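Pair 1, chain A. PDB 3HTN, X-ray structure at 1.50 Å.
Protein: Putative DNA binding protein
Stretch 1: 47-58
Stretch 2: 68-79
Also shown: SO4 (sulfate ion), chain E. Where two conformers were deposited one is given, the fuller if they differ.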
# COMPACT_ATOMS: atom_id res chain seq x y z
N ASN A 47 -5.11 5.43 -3.15
CA ASN A 47 -4.82 4.05 -2.80
C ASN A 47 -6.03 3.22 -3.12
O ASN A 47 -7.14 3.63 -2.86
CB ASN A 47 -4.55 3.94 -1.32
CG ASN A 47 -3.29 4.61 -0.92
OD1 ASN A 47 -2.20 4.04 -1.13
ND2 ASN A 47 -3.38 5.82 -0.35
N GLY A 48 -5.83 2.03 -3.67
CA GLY A 48 -6.94 1.13 -3.83
C GLY A 48 -6.66 -0.18 -4.51
O GLY A 48 -5.50 -0.59 -4.68
N ILE A 49 -7.76 -0.85 -4.87
CA ILE A 49 -7.75 -2.21 -5.39
C ILE A 49 -8.84 -2.35 -6.44
O ILE A 49 -9.73 -1.49 -6.57
CB ILE A 49 -7.94 -3.27 -4.23
CG1 ILE A 49 -9.26 -3.04 -3.47
CG2 ILE A 49 -6.77 -3.24 -3.27
CD1 ILE A 49 -9.64 -4.20 -2.53
N GLY A 50 -8.79 -3.44 -7.20
CA GLY A 50 -9.74 -3.67 -8.25
C GLY A 50 -9.20 -4.73 -9.19
O GLY A 50 -8.24 -5.43 -8.85
N ALA A 51 -9.85 -4.87 -10.34
CA ALA A 51 -9.46 -5.83 -11.36
C ALA A 51 -9.50 -5.14 -12.71
O ALA A 51 -10.29 -4.20 -12.95
CB ALA A 51 -10.36 -7.05 -11.33
N ILE A 52 -8.59 -5.59 -13.58
CA ILE A 52 -8.33 -4.96 -14.86
C ILE A 52 -8.11 -6.00 -15.96
O ILE A 52 -7.80 -7.15 -15.70
CB ILE A 52 -7.11 -4.03 -14.81
CG1 ILE A 52 -5.84 -4.79 -14.44
CG2 ILE A 52 -7.34 -2.88 -13.83
CD1 ILE A 52 -4.58 -3.97 -14.45
N GLY A 53 -8.33 -5.56 -17.19
CA GLY A 53 -8.10 -6.36 -18.39
C GLY A 53 -6.99 -5.90 -19.30
O GLY A 53 -6.68 -6.57 -20.31
N GLU A 54 -6.36 -4.78 -18.93
CA GLU A 54 -5.24 -4.23 -19.68
C GLU A 54 -4.46 -3.33 -18.74
O GLU A 54 -5.05 -2.64 -17.92
CB GLU A 54 -5.71 -3.48 -20.93
CG GLU A 54 -4.60 -3.13 -21.89
CD GLU A 54 -5.10 -2.86 -23.30
OE1 GLU A 54 -5.94 -3.65 -23.81
OE2 GLU A 54 -4.64 -1.86 -23.90
N LEU A 55 -3.13 -3.36 -18.85
CA LEU A 55 -2.24 -2.58 -18.00
C LEU A 55 -1.07 -2.08 -18.79
O LEU A 55 -0.50 -2.86 -19.55
CB LEU A 55 -1.66 -3.49 -16.92
CG LEU A 55 -0.65 -2.90 -15.94
CD1 LEU A 55 -1.26 -1.79 -15.07
CD2 LEU A 55 -0.02 -3.98 -15.09
N THR A 56 -0.70 -0.82 -18.59
CA THR A 56 0.53 -0.31 -19.18
C THR A 56 1.40 0.23 -18.04
O THR A 56 0.98 1.11 -17.29
CB THR A 56 0.31 0.77 -20.21
OG1 THR A 56 -0.59 0.28 -21.21
CG2 THR A 56 1.65 1.16 -20.88
N LEU A 57 2.63 -0.30 -17.97
CA LEU A 57 3.66 0.15 -17.04
C LEU A 57 4.80 0.77 -17.79
O LEU A 57 5.03 0.43 -18.95
CB LEU A 57 4.19 -1.03 -16.23
CG LEU A 57 3.18 -1.85 -15.44
CD1 LEU A 57 3.85 -3.08 -14.80
CD2 LEU A 57 2.43 -0.98 -14.40
N ARG A 58 5.51 1.69 -17.15
CA ARG A 58 6.71 2.30 -17.70
C ARG A 58 7.92 1.95 -16.87
O ARG A 58 7.88 2.10 -15.64
CB ARG A 58 6.59 3.81 -17.75
CG ARG A 58 7.84 4.50 -18.28
CD ARG A 58 7.62 5.92 -18.65
NE ARG A 58 6.78 6.04 -19.83
CZ ARG A 58 6.32 7.17 -20.35
NH1 ARG A 58 6.52 8.32 -19.76
NH2 ARG A 58 5.59 7.15 -21.44
N ASP A 68 10.70 2.33 -21.46
CA ASP A 68 9.82 1.45 -22.18
C ASP A 68 8.50 1.33 -21.49
O ASP A 68 8.41 1.33 -20.27
CB ASP A 68 10.42 0.09 -22.44
CG ASP A 68 10.48 -0.75 -21.24
OD1 ASP A 68 9.61 -1.67 -21.08
OD2 ASP A 68 11.40 -0.49 -20.44
N ASP A 69 7.48 1.22 -22.33
CA ASP A 69 6.12 1.10 -21.90
C ASP A 69 5.62 -0.28 -22.30
O ASP A 69 5.53 -0.59 -23.49
CB ASP A 69 5.28 2.18 -22.57
CG ASP A 69 5.66 3.58 -22.14
OD1 ASP A 69 6.46 3.75 -21.22
OD2 ASP A 69 5.08 4.53 -22.75
N LYS A 70 5.31 -1.10 -21.30
CA LYS A 70 4.83 -2.45 -21.58
C LYS A 70 3.35 -2.59 -21.26
O LYS A 70 2.93 -2.28 -20.14
CB LYS A 70 5.63 -3.50 -20.81
CG LYS A 70 5.31 -4.93 -21.30
CD LYS A 70 6.33 -5.94 -20.84
CE LYS A 70 5.99 -7.31 -21.36
NZ LYS A 70 7.06 -8.29 -21.09
N THR A 71 2.60 -3.08 -22.24
CA THR A 71 1.17 -3.26 -22.13
C THR A 71 0.88 -4.73 -22.04
O THR A 71 1.24 -5.50 -22.91
CB THR A 71 0.42 -2.63 -23.30
OG1 THR A 71 0.65 -1.22 -23.29
CG2 THR A 71 -1.11 -2.92 -23.22
N PHE A 72 0.21 -5.11 -20.96
CA PHE A 72 -0.27 -6.48 -20.75
C PHE A 72 -1.73 -6.53 -21.07
O PHE A 72 -2.47 -5.64 -20.69
CB PHE A 72 -0.03 -6.86 -19.29
CG PHE A 72 1.41 -6.81 -18.88
CD1 PHE A 72 1.97 -5.60 -18.44
CD2 PHE A 72 2.20 -7.94 -18.93
CE1 PHE A 72 3.29 -5.51 -18.08
CE2 PHE A 72 3.55 -7.87 -18.56
CZ PHE A 72 4.07 -6.63 -18.13
N ARG A 73 -2.15 -7.56 -21.80
CA ARG A 73 -3.52 -7.72 -22.24
C ARG A 73 -4.04 -9.06 -21.77
O ARG A 73 -3.96 -10.07 -22.46
CB ARG A 73 -3.55 -7.60 -23.75
CG ARG A 73 -3.16 -6.19 -24.17
CD ARG A 73 -3.38 -5.97 -25.62
NE ARG A 73 -2.37 -6.67 -26.40
CZ ARG A 73 -2.38 -6.74 -27.73
NH1 ARG A 73 -3.30 -6.13 -28.45
NH2 ARG A 73 -1.44 -7.42 -28.35
N GLU A 74 -4.52 -9.05 -20.54
CA GLU A 74 -4.96 -10.23 -19.81
C GLU A 74 -5.70 -9.78 -18.56
O GLU A 74 -5.60 -8.61 -18.17
CB GLU A 74 -3.72 -11.05 -19.41
CG GLU A 74 -2.78 -10.34 -18.46
CD GLU A 74 -1.50 -11.06 -18.30
OE1 GLU A 74 -0.63 -10.88 -19.17
OE2 GLU A 74 -1.33 -11.81 -17.32
N GLN A 75 -6.37 -10.70 -17.90
CA GLN A 75 -7.08 -10.38 -16.68
C GLN A 75 -6.07 -10.31 -15.53
O GLN A 75 -5.20 -11.19 -15.41
CB GLN A 75 -8.17 -11.40 -16.38
CG GLN A 75 -9.04 -11.05 -15.23
CD GLN A 75 -9.90 -9.81 -15.47
OE1 GLN A 75 -10.12 -9.41 -16.61
NE2 GLN A 75 -10.45 -9.26 -14.40
N MSE A 76 -6.14 -9.26 -14.74
CA MSE A 76 -5.25 -9.10 -13.60
C MSE A 76 -6.01 -8.51 -12.43
O MSE A 76 -6.93 -7.72 -12.62
CB MSE A 76 -4.08 -8.13 -13.94
CG MSE A 76 -3.14 -8.69 -14.99
SE MSE A 76 -2.00 -7.38 -15.82
CE MSE A 76 -3.37 -6.65 -17.07
N GLU A 77 -5.57 -8.85 -11.23
CA GLU A 77 -6.06 -8.23 -10.00
C GLU A 77 -5.11 -7.15 -9.57
O GLU A 77 -3.89 -7.39 -9.57
CB GLU A 77 -6.14 -9.27 -8.90
CG GLU A 77 -7.31 -10.28 -9.09
CD GLU A 77 -8.72 -9.68 -8.99
OE1 GLU A 77 -8.90 -8.49 -8.62
OE2 GLU A 77 -9.69 -10.41 -9.32
N ILE A 78 -5.60 -5.96 -9.25
CA ILE A 78 -4.76 -4.93 -8.67
C ILE A 78 -4.63 -5.24 -7.18
O ILE A 78 -5.60 -5.06 -6.41
CB ILE A 78 -5.37 -3.53 -8.83
CG1 ILE A 78 -5.64 -3.18 -10.30
CG2 ILE A 78 -4.43 -2.50 -8.16
CD1 ILE A 78 -6.37 -1.86 -10.51
N SER A 79 -3.47 -5.71 -6.73
CA SER A 79 -3.31 -5.98 -5.30
C SER A 79 -3.06 -4.70 -4.54
O SER A 79 -3.46 -4.59 -3.37
CB SER A 79 -2.23 -7.00 -5.03
OG SER A 79 -0.95 -6.54 -5.45
S SO4 E . 5.25 -11.43 -20.41
O1 SO4 E . 3.90 -11.10 -20.76
O2 SO4 E . 5.53 -12.88 -20.39
O3 SO4 E . 5.58 -10.89 -19.08
O4 SO4 E . 6.14 -10.81 -21.42

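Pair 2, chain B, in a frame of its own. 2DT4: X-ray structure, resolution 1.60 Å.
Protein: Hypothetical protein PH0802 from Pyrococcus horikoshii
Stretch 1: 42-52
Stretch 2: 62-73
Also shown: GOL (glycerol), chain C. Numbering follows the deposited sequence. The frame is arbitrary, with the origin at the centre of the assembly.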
# COMPACT_ATOMS: atom_id res chain seq x y z
N GLY B 42 3.44 -5.49 0.90
CA GLY B 42 4.85 -5.75 0.77
C GLY B 42 5.49 -5.21 -0.49
O GLY B 42 4.83 -4.60 -1.33
N ILE B 43 6.80 -5.42 -0.54
CA ILE B 43 7.68 -4.97 -1.60
C ILE B 43 8.73 -6.04 -1.87
O ILE B 43 8.91 -7.00 -1.11
CB ILE B 43 8.38 -3.63 -1.23
CG1 ILE B 43 9.22 -3.75 0.05
CG2 ILE B 43 7.33 -2.47 -1.10
CD1 ILE B 43 10.04 -2.49 0.39
N GLY B 44 9.47 -5.83 -2.93
CA GLY B 44 10.61 -6.67 -3.25
C GLY B 44 10.85 -6.71 -4.74
O GLY B 44 10.85 -5.66 -5.37
N THR B 45 11.11 -7.92 -5.25
CA THR B 45 11.29 -8.20 -6.68
C THR B 45 10.73 -9.58 -6.99
O THR B 45 11.01 -10.55 -6.28
CB THR B 45 12.76 -8.15 -7.04
OG1 THR B 45 13.16 -6.78 -7.19
CG2 THR B 45 13.01 -8.71 -8.42
N LEU B 46 9.94 -9.67 -8.05
CA LEU B 46 9.45 -10.94 -8.56
C LEU B 46 10.05 -11.25 -9.91
O LEU B 46 10.38 -10.35 -10.69
CB LEU B 46 7.92 -10.90 -8.70
CG LEU B 46 7.13 -10.64 -7.41
CD1 LEU B 46 5.62 -10.59 -7.76
CD2 LEU B 46 7.46 -11.63 -6.30
N LYS B 47 10.15 -12.55 -10.21
CA LYS B 47 10.61 -13.01 -11.52
C LYS B 47 9.49 -13.71 -12.27
O LYS B 47 8.75 -14.51 -11.70
CB LYS B 47 11.78 -13.97 -11.33
CG LYS B 47 13.05 -13.24 -10.87
CD LYS B 47 14.32 -14.08 -10.82
CE LYS B 47 15.50 -13.25 -10.37
NZ LYS B 47 16.78 -14.05 -10.29
N ASN B 48 9.37 -13.38 -13.57
CA ASN B 48 8.30 -13.88 -14.41
C ASN B 48 6.90 -13.80 -13.78
O ASN B 48 6.17 -14.81 -13.79
CB ASN B 48 8.62 -15.30 -14.85
CG ASN B 48 10.07 -15.45 -15.29
OD1 ASN B 48 10.56 -14.76 -16.18
ND2 ASN B 48 10.79 -16.38 -14.65
N PRO B 49 6.53 -12.64 -13.24
CA PRO B 49 5.20 -12.52 -12.63
C PRO B 49 4.10 -12.62 -13.68
O PRO B 49 4.25 -12.16 -14.80
CB PRO B 49 5.24 -11.15 -11.94
CG PRO B 49 6.21 -10.36 -12.74
CD PRO B 49 7.25 -11.36 -13.14
N LYS B 50 3.00 -13.24 -13.29
CA LYS B 50 1.79 -13.24 -14.11
C LYS B 50 0.77 -12.36 -13.43
O LYS B 50 0.49 -12.55 -12.24
CB LYS B 50 1.24 -14.65 -14.29
CG LYS B 50 2.22 -15.58 -14.95
CD LYS B 50 1.58 -16.90 -15.32
CE LYS B 50 2.54 -17.73 -16.14
NZ LYS B 50 3.33 -18.62 -15.30
N ILE B 51 0.19 -11.43 -14.20
CA ILE B 51 -0.85 -10.53 -13.68
C ILE B 51 -2.15 -10.79 -14.42
O ILE B 51 -2.15 -11.34 -15.52
CB ILE B 51 -0.40 -9.04 -13.76
CG1 ILE B 51 -0.02 -8.67 -15.19
CG2 ILE B 51 0.70 -8.78 -12.74
CD1 ILE B 51 0.29 -7.19 -15.41
N GLY B 52 -3.24 -10.39 -13.80
CA GLY B 52 -4.58 -10.57 -14.34
C GLY B 52 -5.41 -9.30 -14.38
O GLY B 52 -5.35 -8.47 -13.48
N LYS B 62 -7.99 -12.28 -17.66
CA LYS B 62 -7.06 -12.26 -18.82
C LYS B 62 -5.72 -12.28 -18.11
O LYS B 62 -5.44 -11.44 -17.25
CB LYS B 62 -7.17 -11.01 -19.67
CG LYS B 62 -6.07 -10.82 -20.69
CD LYS B 62 -6.22 -9.45 -21.36
CE LYS B 62 -5.09 -9.16 -22.33
NZ LYS B 62 -5.38 -7.89 -23.05
N VAL B 63 -4.90 -13.24 -18.45
CA VAL B 63 -3.63 -13.43 -17.78
C VAL B 63 -2.53 -12.92 -18.71
O VAL B 63 -2.44 -13.32 -19.89
CB VAL B 63 -3.37 -14.88 -17.40
CG1 VAL B 63 -2.01 -15.04 -16.79
CG2 VAL B 63 -4.42 -15.39 -16.43
N ILE B 64 -1.72 -12.00 -18.19
CA ILE B 64 -0.59 -11.42 -18.90
C ILE B 64 0.71 -11.93 -18.25
O ILE B 64 1.02 -11.57 -17.10
CB ILE B 64 -0.66 -9.89 -18.84
CG1 ILE B 64 -2.02 -9.43 -19.39
CG2 ILE B 64 0.52 -9.29 -19.57
CD1 ILE B 64 -2.32 -7.95 -19.14
N PRO B 65 1.44 -12.80 -18.94
CA PRO B 65 2.69 -13.35 -18.38
C PRO B 65 3.89 -12.46 -18.66
O PRO B 65 4.30 -12.31 -19.81
CB PRO B 65 2.86 -14.70 -19.10
CG PRO B 65 2.12 -14.53 -20.41
CD PRO B 65 1.08 -13.43 -20.23
N LEU B 66 4.45 -11.85 -17.64
CA LEU B 66 5.63 -11.03 -17.82
C LEU B 66 6.86 -11.90 -17.71
O LEU B 66 6.79 -13.02 -17.18
CB LEU B 66 5.64 -9.88 -16.79
CG LEU B 66 4.41 -8.99 -16.83
CD1 LEU B 66 4.32 -8.00 -15.64
CD2 LEU B 66 4.34 -8.20 -18.13
N LYS B 67 7.99 -11.39 -18.19
CA LYS B 67 9.26 -12.09 -18.16
C LYS B 67 10.37 -11.29 -17.52
O LYS B 67 10.47 -10.07 -17.68
CB LYS B 67 9.65 -12.51 -19.57
CG LYS B 67 8.61 -13.44 -20.21
CD LYS B 67 9.19 -14.69 -20.83
CE LYS B 67 8.30 -15.27 -21.95
NZ LYS B 67 8.55 -14.63 -23.32
N GLY B 68 11.21 -12.00 -16.78
CA GLY B 68 12.36 -11.41 -16.13
C GLY B 68 12.01 -10.79 -14.80
O GLY B 68 10.94 -11.02 -14.24
N SER B 69 12.95 -10.03 -14.25
CA SER B 69 12.81 -9.42 -12.95
C SER B 69 12.04 -8.10 -13.04
O SER B 69 12.32 -7.26 -13.88
CB SER B 69 14.18 -9.16 -12.34
OG SER B 69 14.82 -10.40 -12.07
N TYR B 70 11.06 -7.97 -12.17
CA TYR B 70 10.32 -6.74 -11.99
C TYR B 70 10.41 -6.32 -10.54
O TYR B 70 10.21 -7.16 -9.62
CB TYR B 70 8.85 -6.92 -12.39
CG TYR B 70 8.59 -6.87 -13.87
CD1 TYR B 70 8.88 -7.96 -14.71
CD2 TYR B 70 8.02 -5.74 -14.44
CE1 TYR B 70 8.62 -7.89 -16.10
CE2 TYR B 70 7.76 -5.66 -15.80
CZ TYR B 70 8.08 -6.73 -16.62
OH TYR B 70 7.83 -6.64 -17.98
N GLU B 71 10.64 -5.04 -10.30
CA GLU B 71 10.55 -4.50 -8.94
C GLU B 71 9.09 -4.60 -8.46
O GLU B 71 8.14 -4.18 -9.16
CB GLU B 71 11.07 -3.05 -8.83
CG GLU B 71 12.56 -2.91 -9.14
CD GLU B 71 13.48 -3.42 -8.05
OE1 GLU B 71 14.64 -3.81 -8.34
OE2 GLU B 71 13.11 -3.43 -6.85
N LEU B 72 8.90 -5.20 -7.30
CA LEU B 72 7.59 -5.33 -6.68
C LEU B 72 7.36 -4.04 -5.90
O LEU B 72 7.79 -3.89 -4.78
CB LEU B 72 7.57 -6.57 -5.77
CG LEU B 72 6.27 -7.34 -5.43
CD1 LEU B 72 6.27 -7.96 -4.06
CD2 LEU B 72 4.93 -6.81 -5.92
N ILE B 73 6.72 -3.07 -6.57
CA ILE B 73 6.55 -1.73 -6.05
C ILE B 73 5.48 -1.71 -4.97
O ILE B 73 5.67 -1.12 -3.91
CB ILE B 73 6.21 -0.76 -7.18
CG1 ILE B 73 7.40 -0.63 -8.14
CG2 ILE B 73 5.65 0.60 -6.65
CD1 ILE B 73 7.06 0.03 -9.45
C1 GOL C . 15.80 -5.71 -5.41
O1 GOL C . 15.43 -5.87 -6.74
C2 GOL C . 14.70 -4.99 -4.62
O2 GOL C . 14.72 -3.57 -4.81
C3 GOL C . 14.98 -5.32 -3.15
O3 GOL C . 13.84 -5.11 -2.34
O HOH W 1 5.19 -15.02 -16.56

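The sharpest difference lies on the sheet face that carries Thr A56 and Thr A71 in pair 1. There the strands are tied by polar side chains. Arg A58 and Asp A69 form a two-pronged salt bridge, with Arg A58 NE 2.7 Å from Asp A69 OD1 and Arg A58 NH2 3.0 Å from Asp A69 OD2. Next to it, Thr A56 OG1 and Thr A71 OG1 share a hydrogen bond of 2.8 Å. In pair 2 the matching residues are Gly B52, Val B63, Lys B50 and Pro B65. No side-chain hydrogen bond or salt bridge joins them. The aliphatic part of Lys B50 packs instead, with CB 4.1 Å from Val B63 CG1 and CG 4.1 Å from Pro B65 CA.

The backbone is shared. Fourteen central residues superpose with an RMSD of 0.8 Å. Each pair has two antiparallel ladders, and the register shifts by one between them. In pair 1 the ladders run from Gly A50–Ile A78 to Ile A52–Met A76 and from Leu A55–Phe A72 to Arg A58–Asp A69. The buried areas are similar, 1039 Å² and 993 Å².

Three residues in a row match near the start of the first stretch. Gly A48, Ile A49 and Gly A50 match Gly B42, Ile B43 and Gly B44. Both isoleucines have chi1 p and chi2 t. Ile A78 N to Gly A50 O is a hydrogen bond of 2.7 Å; its counterpart, Leu B72 N to Gly B44 O, is 2.8 Å.

The corner is held differently. In pair 1 Glu A74 N gives only a weak bond to Gly A53 O, at 3.3 Å. In pair 2 Asn B48 and Gly B68 are joined twice: Asn B48 N to Gly B68 O and Gly B68 N to Asn B48 OD1 are both 2.9 Å. Gly B68 has a positive phi, which favours glycine.

On the face of Leu A55 and Phe A72, selenomethionine Met A76 matches Tyr B70. Met A76 CE reaches Leu A55 CB at 3.6 Å. In pair 2 a ring fills this role: Tyr B70 CD1 lies 4.1 Å from Pro B49 CD, and Pro B49 matches Leu A55. Proline has no amide hydrogen, so the bond from Leu A55 N to Phe A72 O (3.0 Å) has no equivalent. The return bond persists as Leu B66 N to Pro B49 O, 2.9 Å. Further along, Leu A57 CD1 meets Phe A72 CE1 at 4.1 Å, while Ile B51 CD1 meets Leu B66 CD1 at 4.1 Å. An aromatic ring and a leucine thus serve matching places.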